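PDB 4RK1: ribose transcriptional regulator from Enterococcus faecium DO, which binds ribose and probably works as a LacI-family repressor that controls transcription in response to this sugar. Local coordinates for residues T18-S23 and D220-C225; E145-A150 and G187-N192; L251-I254 and E258-W261. All coordinates share one frame; numbering follows the deposited sequence.

Contact 1: T18-S23 and D220-C225; sequences TNPFFS and DNIDMC. With RIB (alpha-D-ribofuranose), chain K.
The Phe21 ring carries the ribose on one face, with RIB C2 3.4 Å above the plane and displaced toward the rim, while the Asp220 carboxylate meets the ring obliquely, its plane turned 32° from that of the ring. Phe22 CE1 lies at the edge of Phe21, in its plane, and Phe21 CD2 in turn sits over the centre of one Phe22 face. This is the sugar pocket in the cleft of the two-lobed periplasmic-binding-protein fold: 18-23 begins helix 20-33 of the N-terminal lobe, and 220-225 is a loop of the C-terminal lobe. Phe21 reaches the sugar because its CG is anti to the backbone N (chi1 177°), which lays the ring against the furanose, with Phe21 CE2 3.5 Å from RIB C2. Asp220 works from the other lobe and accepts a hydrogen bond from the sugar, RIB O3 to Asp220 OD1 at 2.6 Å. Asp94, Gln95, Asn139, Arg143, Asn192 and Gln237 complete the polar grip.

Beside the sugar the lobes touch through apolar groups. Ile222 lays its CD1 against the pyrrolidine of Pro20, 3.8 Å from CG, and its CG2 faces the first turn of the helix, 3.7 Å from Phe21 N. Glu194 of helix 193-205 packs against both. A water bridges the lobes, donating to Asp220 OD2 at 2.9 Å and to Asn19 OD1, and is also hydrogen-bonded to RIB O5. Asn19 is both a pocket residue and the N-cap of helix 20-33: its OD1 also takes the N-H of Phe21, at 2.9 Å from Phe21 N, in a fairly straight bond whose donor stands well above the amide carbonyl plane.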
loop_
_atom_site.group_PDB
_atom_site.type_symbol
_atom_site.label_atom_id
_atom_site.label_comp_id
_atom_site.label_asym_id
_atom_site.label_seq_id
_atom_site.Cartn_x
_atom_site.Cartn_y
_atom_site.Cartn_z
ATOM N N THR B 18 4.732 1.008 -2.688
ATOM C CA THR B 18 4.423 0.758 -1.274
ATOM C C THR B 18 3.663 1.911 -0.610
ATOM O O THR B 18 3.170 1.767 0.493
ATOM C CB THR B 18 5.686 0.444 -0.446
ATOM O OG1 THR B 18 6.509 1.608 -0.350
ATOM C CG2 THR B 18 6.471 -0.679 -1.089
ATOM N N ASN B 19 3.574 3.056 -1.274
ATOM C CA ASN B 19 2.816 4.183 -0.744
ATOM C C ASN B 19 1.362 4.040 -1.169
ATOM O O ASN B 19 1.084 3.934 -2.365
ATOM C CB ASN B 19 3.396 5.474 -1.291
ATOM C CG ASN B 19 2.724 6.713 -0.743
ATOM O OD1 ASN B 19 1.613 6.696 -0.200
ATOM N ND2 ASN B 19 3.404 7.816 -0.909
ATOM N N PRO B 20 0.427 4.041 -0.204
ATOM C CA PRO B 20 -0.998 3.901 -0.569
ATOM C C PRO B 20 -1.517 4.934 -1.585
ATOM O O PRO B 20 -2.478 4.650 -2.315
ATOM C CB PRO B 20 -1.717 4.051 0.782
ATOM C CG PRO B 20 -0.710 3.613 1.783
ATOM C CD PRO B 20 0.608 4.102 1.259
ATOM N N PHE B 21 -0.903 6.121 -1.625
ATOM C CA PHE B 21 -1.225 7.099 -2.647
ATOM C C PHE B 21 -1.146 6.481 -4.045
ATOM O O PHE B 21 -2.066 6.628 -4.839
ATOM C CB PHE B 21 -0.302 8.336 -2.554
ATOM C CG PHE B 21 -0.548 9.336 -3.638
ATOM C CD1 PHE B 21 -1.546 10.289 -3.502
ATOM C CD2 PHE B 21 0.161 9.283 -4.831
ATOM C CE1 PHE B 21 -1.814 11.183 -4.521
ATOM C CE2 PHE B 21 -0.109 10.176 -5.856
ATOM C CZ PHE B 21 -1.095 11.136 -5.692
ATOM N N PHE B 22 -0.051 5.783 -4.346
ATOM C CA PHE B 22 0.158 5.259 -5.693
ATOM C C PHE B 22 -0.646 4.005 -5.975
ATOM O O PHE B 22 -1.034 3.781 -7.118
ATOM C CB PHE B 22 1.640 5.051 -5.976
ATOM C CG PHE B 22 2.390 6.333 -6.052
ATOM C CD1 PHE B 22 2.143 7.212 -7.091
ATOM C CD2 PHE B 22 3.282 6.694 -5.061
ATOM C CE1 PHE B 22 2.791 8.426 -7.152
ATOM C CE2 PHE B 22 3.943 7.905 -5.122
ATOM C CZ PHE B 22 3.689 8.772 -6.160
ATOM N N SER B 23 -0.935 3.206 -4.949
ATOM C CA SER B 23 -1.800 2.045 -5.167
ATOM C C SER B 23 -3.258 2.495 -5.351
ATOM O O SER B 23 -3.973 1.943 -6.179
ATOM C CB SER B 23 -1.636 0.982 -4.074
ATOM O OG SER B 23 -1.787 1.521 -2.785
ATOM N N ASP B 220 -2.243 14.203 1.610
ATOM C CA ASP B 220 -2.758 13.187 0.656
ATOM C C ASP B 220 -4.198 12.795 0.995
ATOM O O ASP B 220 -5.031 12.706 0.111
ATOM C CB ASP B 220 -1.932 11.893 0.581
ATOM C CG ASP B 220 -0.625 12.063 -0.152
ATOM O OD1 ASP B 220 -0.416 13.109 -0.824
ATOM O OD2 ASP B 220 0.200 11.133 -0.037
ATOM N N ASN B 221 -4.455 12.559 2.280
ATOM C CA ASN B 221 -5.668 11.909 2.751
ATOM C C ASN B 221 -5.789 10.462 2.272
ATOM O O ASN B 221 -6.829 10.046 1.779
ATOM C CB ASN B 221 -6.923 12.711 2.367
ATOM C CG ASN B 221 -8.163 12.240 3.106
ATOM O OD1 ASN B 221 -8.115 11.955 4.304
ATOM N ND2 ASN B 221 -9.273 12.139 2.392
ATOM N N ILE B 222 -4.725 9.684 2.422
ATOM C CA ILE B 222 -4.835 8.237 2.197
ATOM C C ILE B 222 -5.772 7.661 3.263
ATOM O O ILE B 222 -5.972 8.277 4.315
ATOM C CB ILE B 222 -3.453 7.532 2.152
ATOM C CG1 ILE B 222 -2.659 7.725 3.459
ATOM C CG2 ILE B 222 -2.644 8.049 0.967
ATOM C CD1 ILE B 222 -1.434 6.834 3.568
ATOM N N ASP B 223 -6.391 6.519 2.967
ATOM C CA ASP B 223 -7.414 5.923 3.853
ATOM C C ASP B 223 -6.972 5.776 5.312
ATOM O O ASP B 223 -7.763 6.015 6.232
ATOM C CB ASP B 223 -7.846 4.531 3.333
ATOM C CG ASP B 223 -8.762 4.605 2.127
ATOM O OD1 ASP B 223 -9.175 5.717 1.744
ATOM O OD2 ASP B 223 -9.072 3.540 1.554
HETATM N N MSE B 224 -5.711 5.402 5.521
HETATM C CA MSE B 224 -5.173 5.166 6.878
HETATM C C MSE B 224 -5.331 6.329 7.833
HETATM O O MSE B 224 -5.370 6.123 9.063
HETATM C CB MSE B 224 -3.709 4.717 6.768
HETATM C CG MSE B 224 -3.137 4.116 8.050
HETATM SE SE MSE B 224 -3.929 2.341 8.414
HETATM C CE MSE B 224 -3.679 2.229 10.368
ATOM N N CYS B 225 -5.444 7.550 7.302
ATOM C CA CYS B 225 -5.674 8.752 8.141
ATOM C C CYS B 225 -6.851 8.608 9.107
ATOM O O CYS B 225 -6.847 9.175 10.195
ATOM C CB CYS B 225 -5.934 9.971 7.263
ATOM S SG CYS B 225 -4.504 10.603 6.376
HETATM O O5 RIB K . 2.386 10.457 -0.756
HETATM C C5 RIB K . 3.341 10.306 -1.815
HETATM C C4 RIB K . 3.570 11.637 -2.377
HETATM O O4 RIB K . 4.493 11.576 -3.479
HETATM C C3 RIB K . 2.155 12.022 -2.782
HETATM O O3 RIB K . 1.860 13.193 -2.044
HETATM C C2 RIB K . 2.242 12.161 -4.287
HETATM O O2 RIB K . 1.667 13.368 -4.762
HETATM C C1 RIB K . 3.722 11.914 -4.646
HETATM O O1 RIB K . 4.298 12.982 -5.372
HETATM O O HOH W 1 1.061 9.113 1.803
#

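Contact 2: E145-A150 and G187-N192; sequences EGFKSA and GVFALN. With RIB (alpha-D-ribofuranose), chain K.
In the Rossmann-like C-terminal lobe of the periplasmic-binding-protein fold, helix 138-153 packs on the central sheet at strand 187-190, and the whole touch is made by two buried phenylalanines, Phe147 and Phe189. The helix belongs to the beta-alpha-beta crossover from strand 128-133 to strand 161-166, and strand 187-190 lies next to 128-133 in the parallel sheet.

The two side chains run antiparallel past one another; their ring planes are 22° apart but offset so far that the rings hardly overlap, and the centroid of the Phe147 ring is 5.0 Å from that of Phe189. Contact is tightest between Phe147 CD1 and Phe189 CD2, at 3.3 Å. From there Phe147 CE1 runs on to the root of the other side chain, 3.7 Å from Phe189 CB. A chi1 of -171° turns the Phe147 ring away from its own helix and toward the strand. Leu191 CD2 lies 3.9 Å above the Phe189 plane, on the side away from Phe147, and helix 109-122 adds Ala116 against Phe189. The strand's other face belongs to helix 193-205, where Leu199 meets Val188 and Leu195 meets Ala190.

Beyond the aromatic pair the chain leaves the strand for the ribose pocket. Arg143, one turn before Phe147 on the same helix, binds the sugar and also makes a weak hydrogen bond to Leu191 O, joining the helix to the loop just past the strand. Asn192 divides its amide between fold and ligand: OD1 accepts from Leu195 N as the N-cap of helix 193-205, which fixes the rotation of the amide and leaves ND2 to donate to RIB O5 at 2.9 Å, with an N-H...O angle of 156°.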
loop_
_atom_site.group_PDB
_atom_site.type_symbol
_atom_site.label_atom_id
_atom_site.label_comp_id
_atom_site.label_asym_id
_atom_site.label_seq_id
_atom_site.Cartn_x
_atom_site.Cartn_y
_atom_site.Cartn_z
ATOM N N GLU B 145 6.482 25.777 -1.098
ATOM C CA GLU B 145 6.362 27.174 -1.498
ATOM C C GLU B 145 5.023 27.767 -1.058
ATOM O O GLU B 145 4.974 28.891 -0.566
ATOM C CB GLU B 145 6.546 27.325 -3.011
ATOM C CG GLU B 145 7.953 27.004 -3.506
ATOM C CD GLU B 145 9.000 27.912 -2.895
ATOM O OE1 GLU B 145 8.823 29.144 -2.982
ATOM O OE2 GLU B 145 9.986 27.393 -2.323
ATOM N N GLY B 146 3.945 27.008 -1.213
ATOM C CA GLY B 146 2.636 27.477 -0.769
ATOM C C GLY B 146 2.595 27.659 0.734
ATOM O O GLY B 146 1.989 28.608 1.251
ATOM N N PHE B 147 3.245 26.742 1.445
ATOM C CA PHE B 147 3.364 26.847 2.889
ATOM C C PHE B 147 4.131 28.114 3.292
ATOM O O PHE B 147 3.755 28.807 4.242
ATOM C CB PHE B 147 4.057 25.613 3.439
ATOM C CG PHE B 147 4.032 25.522 4.924
ATOM C CD1 PHE B 147 2.946 24.955 5.569
ATOM C CD2 PHE B 147 5.095 25.989 5.680
ATOM C CE1 PHE B 147 2.919 24.848 6.943
ATOM C CE2 PHE B 147 5.065 25.892 7.058
ATOM C CZ PHE B 147 3.974 25.330 7.685
ATOM N N LYS B 148 5.202 28.412 2.570
ATOM C CA LYS B 148 5.976 29.633 2.827
ATOM C C LYS B 148 5.185 30.903 2.530
ATOM O O LYS B 148 5.371 31.918 3.186
ATOM C CB LYS B 148 7.278 29.627 2.032
ATOM C CG LYS B 148 8.324 28.678 2.596
ATOM C CD LYS B 148 9.514 28.549 1.661
ATOM C CE LYS B 148 10.663 27.815 2.334
ATOM N NZ LYS B 148 11.822 27.626 1.420
ATOM N N SER B 149 4.309 30.844 1.533
ATOM C CA SER B 149 3.381 31.938 1.242
ATOM C C SER B 149 2.467 32.223 2.435
ATOM O O SER B 149 2.205 33.379 2.749
ATOM C CB SER B 149 2.551 31.605 -0.006
ATOM O OG SER B 149 1.721 32.679 -0.380
ATOM N N ALA B 150 1.988 31.172 3.104
ATOM C CA ALA B 150 1.214 31.332 4.329
ATOM C C ALA B 150 2.040 31.988 5.438
ATOM O O ALA B 150 1.553 32.869 6.136
ATOM C CB ALA B 150 0.650 29.994 4.800
ATOM N N GLY B 187 4.214 22.969 16.090
ATOM C CA GLY B 187 3.382 22.446 14.999
ATOM C C GLY B 187 4.254 21.829 13.923
ATOM O O GLY B 187 5.431 22.187 13.785
ATOM N N VAL B 188 3.685 20.888 13.171
ATOM C CA VAL B 188 4.430 20.148 12.154
ATOM C C VAL B 188 3.610 20.006 10.877
ATOM O O VAL B 188 2.453 19.578 10.928
ATOM C CB VAL B 188 4.803 18.722 12.621
ATOM C CG1 VAL B 188 5.685 18.029 11.579
ATOM C CG2 VAL B 188 5.494 18.756 13.976
ATOM N N PHE B 189 4.214 20.355 9.748
ATOM C CA PHE B 189 3.666 20.028 8.426
ATOM C C PHE B 189 4.504 18.898 7.842
ATOM O O PHE B 189 5.675 19.087 7.511
ATOM C CB PHE B 189 3.671 21.257 7.509
ATOM C CG PHE B 189 3.124 21.011 6.102
ATOM C CD1 PHE B 189 2.143 20.056 5.848
ATOM C CD2 PHE B 189 3.579 21.776 5.035
ATOM C CE1 PHE B 189 1.658 19.853 4.565
ATOM C CE2 PHE B 189 3.087 21.583 3.752
ATOM C CZ PHE B 189 2.123 20.620 3.517
ATOM N N ALA B 190 3.899 17.717 7.754
ATOM C CA ALA B 190 4.513 16.550 7.121
ATOM C C ALA B 190 4.086 16.515 5.670
ATOM O O ALA B 190 2.900 16.590 5.375
ATOM C CB ALA B 190 4.081 15.272 7.829
ATOM N N LEU B 191 5.042 16.386 4.756
ATOM C CA LEU B 191 4.730 16.569 3.336
ATOM C C LEU B 191 3.980 15.390 2.681
ATOM O O LEU B 191 3.561 15.482 1.529
ATOM C CB LEU B 191 5.966 16.972 2.547
ATOM C CG LEU B 191 6.225 18.486 2.454
ATOM C CD1 LEU B 191 5.169 19.161 1.585
ATOM C CD2 LEU B 191 6.266 19.158 3.807
ATOM N N ASN B 192 3.823 14.302 3.417
ATOM C CA ASN B 192 2.771 13.319 3.125
ATOM C C ASN B 192 2.324 12.594 4.379
ATOM O O ASN B 192 2.918 12.750 5.456
ATOM C CB ASN B 192 3.135 12.351 1.976
ATOM C CG ASN B 192 4.126 11.260 2.365
ATOM O OD1 ASN B 192 4.657 11.205 3.479
ATOM N ND2 ASN B 192 4.369 10.364 1.416
HETATM O O5 RIB K . 2.386 10.457 -0.756
HETATM C C5 RIB K . 3.341 10.306 -1.815
HETATM C C4 RIB K . 3.570 11.637 -2.377
HETATM O O4 RIB K . 4.493 11.576 -3.479
HETATM C C3 RIB K . 2.155 12.022 -2.782
HETATM O O3 RIB K . 1.860 13.193 -2.044
HETATM C C2 RIB K . 2.242 12.161 -4.287
HETATM O O2 RIB K . 1.667 13.368 -4.762
HETATM C C1 RIB K . 3.722 11.914 -4.646
HETATM O O1 RIB K . 4.298 12.982 -5.372
#

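Contact 3: L251-I254 and E258-W261; sequences LDRI and EKEW
Helix 239-255 ends and the chain doubles back, so that the irregular segment 258-261 passes the last turns of the helix, with Arg253 CA 6.7 Å from Lys259 CA. Arg253 fills the space between. Bends at chi2 and chi3 swing its guanidinium into the loop, where it is sandwiched. On one face it stacks flat on the Trp261 indole, planes 9° apart, and Arg253 CZ stands 3.5 Å from the centroid of the Trp261 six-membered ring, a cation-pi pair. On the opposite face lies Lys259 CG, 3.3 Å above the guanidinium plane.

The guanidinium nitrogens also bind the loop backbone: Arg253 NH2 donates to Lys259 O at 2.9 Å, and Arg253 NH1 adds weak bonds to Lys259 O and to Glu260 O. Lys259 NZ also reaches Glu260 O, at 2.9 Å. Arg253 NH1 and Lys259 NZ, both positive, come within 3.8 Å, a closeness probably eased by salt bridges of Arg253 to Asp103 and of Lys259 to Glu262. Lys259 CD also rests on Asp252 CB, 3.7 Å away. Altogether it is a surface helix-to-strand connection of the N-terminal lobe, held by an arginine in a cation-pi stack.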
loop_
_atom_site.group_PDB
_atom_site.type_symbol
_atom_site.label_atom_id
_atom_site.label_comp_id
_atom_site.label_asym_id
_atom_site.label_seq_id
_atom_site.Cartn_x
_atom_site.Cartn_y
_atom_site.Cartn_z
ATOM N N LEU B 251 -7.362 7.390 -22.825
ATOM C CA LEU B 251 -8.324 6.751 -23.735
ATOM C C LEU B 251 -8.806 7.720 -24.805
ATOM O O LEU B 251 -8.990 7.329 -25.949
ATOM C CB LEU B 251 -9.546 6.226 -22.980
ATOM C CG LEU B 251 -9.355 5.051 -22.019
ATOM C CD1 LEU B 251 -10.668 4.773 -21.308
ATOM C CD2 LEU B 251 -8.853 3.815 -22.742
ATOM N N ASP B 252 -9.022 8.977 -24.422
ATOM C CA ASP B 252 -9.441 10.008 -25.369
ATOM C C ASP B 252 -8.362 10.310 -26.390
ATOM O O ASP B 252 -8.651 10.505 -27.574
ATOM C CB ASP B 252 -9.868 11.281 -24.638
ATOM C CG ASP B 252 -11.178 11.103 -23.890
ATOM O OD1 ASP B 252 -11.890 10.110 -24.147
ATOM O OD2 ASP B 252 -11.490 11.951 -23.041
ATOM N N ARG B 253 -7.119 10.331 -25.930
ATOM C CA ARG B 253 -5.973 10.514 -26.816
ATOM C C ARG B 253 -5.826 9.365 -27.795
ATOM O O ARG B 253 -5.460 9.577 -28.951
ATOM C CB ARG B 253 -4.692 10.667 -25.999
ATOM C CG ARG B 253 -3.428 10.884 -26.811
ATOM C CD ARG B 253 -3.486 12.135 -27.664
ATOM N NE ARG B 253 -3.801 13.331 -26.878
ATOM C CZ ARG B 253 -4.095 14.512 -27.411
ATOM N NH1 ARG B 253 -4.371 15.539 -26.617
ATOM N NH2 ARG B 253 -4.111 14.673 -28.739
ATOM N N ILE B 254 -6.097 8.146 -27.338
ATOM C CA ILE B 254 -6.024 6.982 -28.213
ATOM C C ILE B 254 -7.168 7.050 -29.226
ATOM O O ILE B 254 -6.954 6.840 -30.412
ATOM C CB ILE B 254 -6.040 5.652 -27.420
ATOM C CG1 ILE B 254 -4.750 5.511 -26.595
ATOM C CG2 ILE B 254 -6.179 4.456 -28.363
ATOM C CD1 ILE B 254 -4.824 4.447 -25.518
ATOM N N GLU B 258 -5.611 13.657 -32.296
ATOM C CA GLU B 258 -5.360 15.078 -32.533
ATOM C C GLU B 258 -6.250 16.002 -31.707
ATOM O O GLU B 258 -6.286 17.211 -31.948
ATOM C CB GLU B 258 -5.481 15.386 -34.042
ATOM C CG GLU B 258 -4.512 14.569 -34.882
ATOM C CD GLU B 258 -3.058 14.805 -34.509
ATOM O OE1 GLU B 258 -2.705 15.956 -34.176
ATOM O OE2 GLU B 258 -2.254 13.844 -34.543
ATOM N N LYS B 259 -6.927 15.455 -30.698
ATOM C CA LYS B 259 -7.684 16.297 -29.771
ATOM C C LYS B 259 -6.764 17.303 -29.093
ATOM O O LYS B 259 -5.538 17.135 -29.076
ATOM C CB LYS B 259 -8.431 15.455 -28.722
ATOM C CG LYS B 259 -7.556 14.783 -27.671
ATOM C CD LYS B 259 -8.397 14.098 -26.599
ATOM C CE LYS B 259 -8.878 15.078 -25.540
ATOM N NZ LYS B 259 -7.735 15.696 -24.802
ATOM N N GLU B 260 -7.367 18.348 -28.537
ATOM C CA GLU B 260 -6.645 19.369 -27.774
ATOM C C GLU B 260 -5.748 18.755 -26.704
ATOM O O GLU B 260 -6.176 17.856 -25.988
ATOM C CB GLU B 260 -7.650 20.300 -27.084
ATOM C CG GLU B 260 -7.021 21.315 -26.136
ATOM C CD GLU B 260 -8.009 22.356 -25.649
ATOM O OE1 GLU B 260 -9.121 21.974 -25.221
ATOM O OE2 GLU B 260 -7.667 23.558 -25.686
ATOM N N TRP B 261 -4.518 19.252 -26.599
ATOM C CA TRP B 261 -3.606 18.857 -25.541
ATOM C C TRP B 261 -4.052 19.530 -24.245
ATOM O O TRP B 261 -4.271 20.740 -24.199
ATOM C CB TRP B 261 -2.170 19.254 -25.896
ATOM C CG TRP B 261 -1.753 18.606 -27.171
ATOM C CD1 TRP B 261 -1.689 19.186 -28.409
ATOM C CD2 TRP B 261 -1.393 17.232 -27.355
ATOM N NE1 TRP B 261 -1.295 18.261 -29.344
ATOM C CE2 TRP B 261 -1.113 17.052 -28.728
ATOM C CE3 TRP B 261 -1.280 16.136 -26.493
ATOM C CZ2 TRP B 261 -0.720 15.822 -29.258
ATOM C CZ3 TRP B 261 -0.888 14.908 -27.022
ATOM C CH2 TRP B 261 -0.613 14.763 -28.391
#

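Overall arrangement
Starting from the N terminus, 18-23 opens a long loop that contact 1 closes only at 220-225, almost 200 residues later, joining the N-terminal lobe to the C-terminal one across the ribose cleft. Contact 2 is nested inside that loop and lies wholly in the C-terminal lobe, tying a helix to the sheet; the two meet at the sugar, where Asn19 ND2 and Asn192 ND2 are 3.6 Å apart. After contact 1 has closed, the chain returns to the N-terminal lobe, and contact 3 follows in series as a short local closure. It lies far from the pocket, its nearest atoms about 17 Å from contact 1, and across the chain's centre from contact 2.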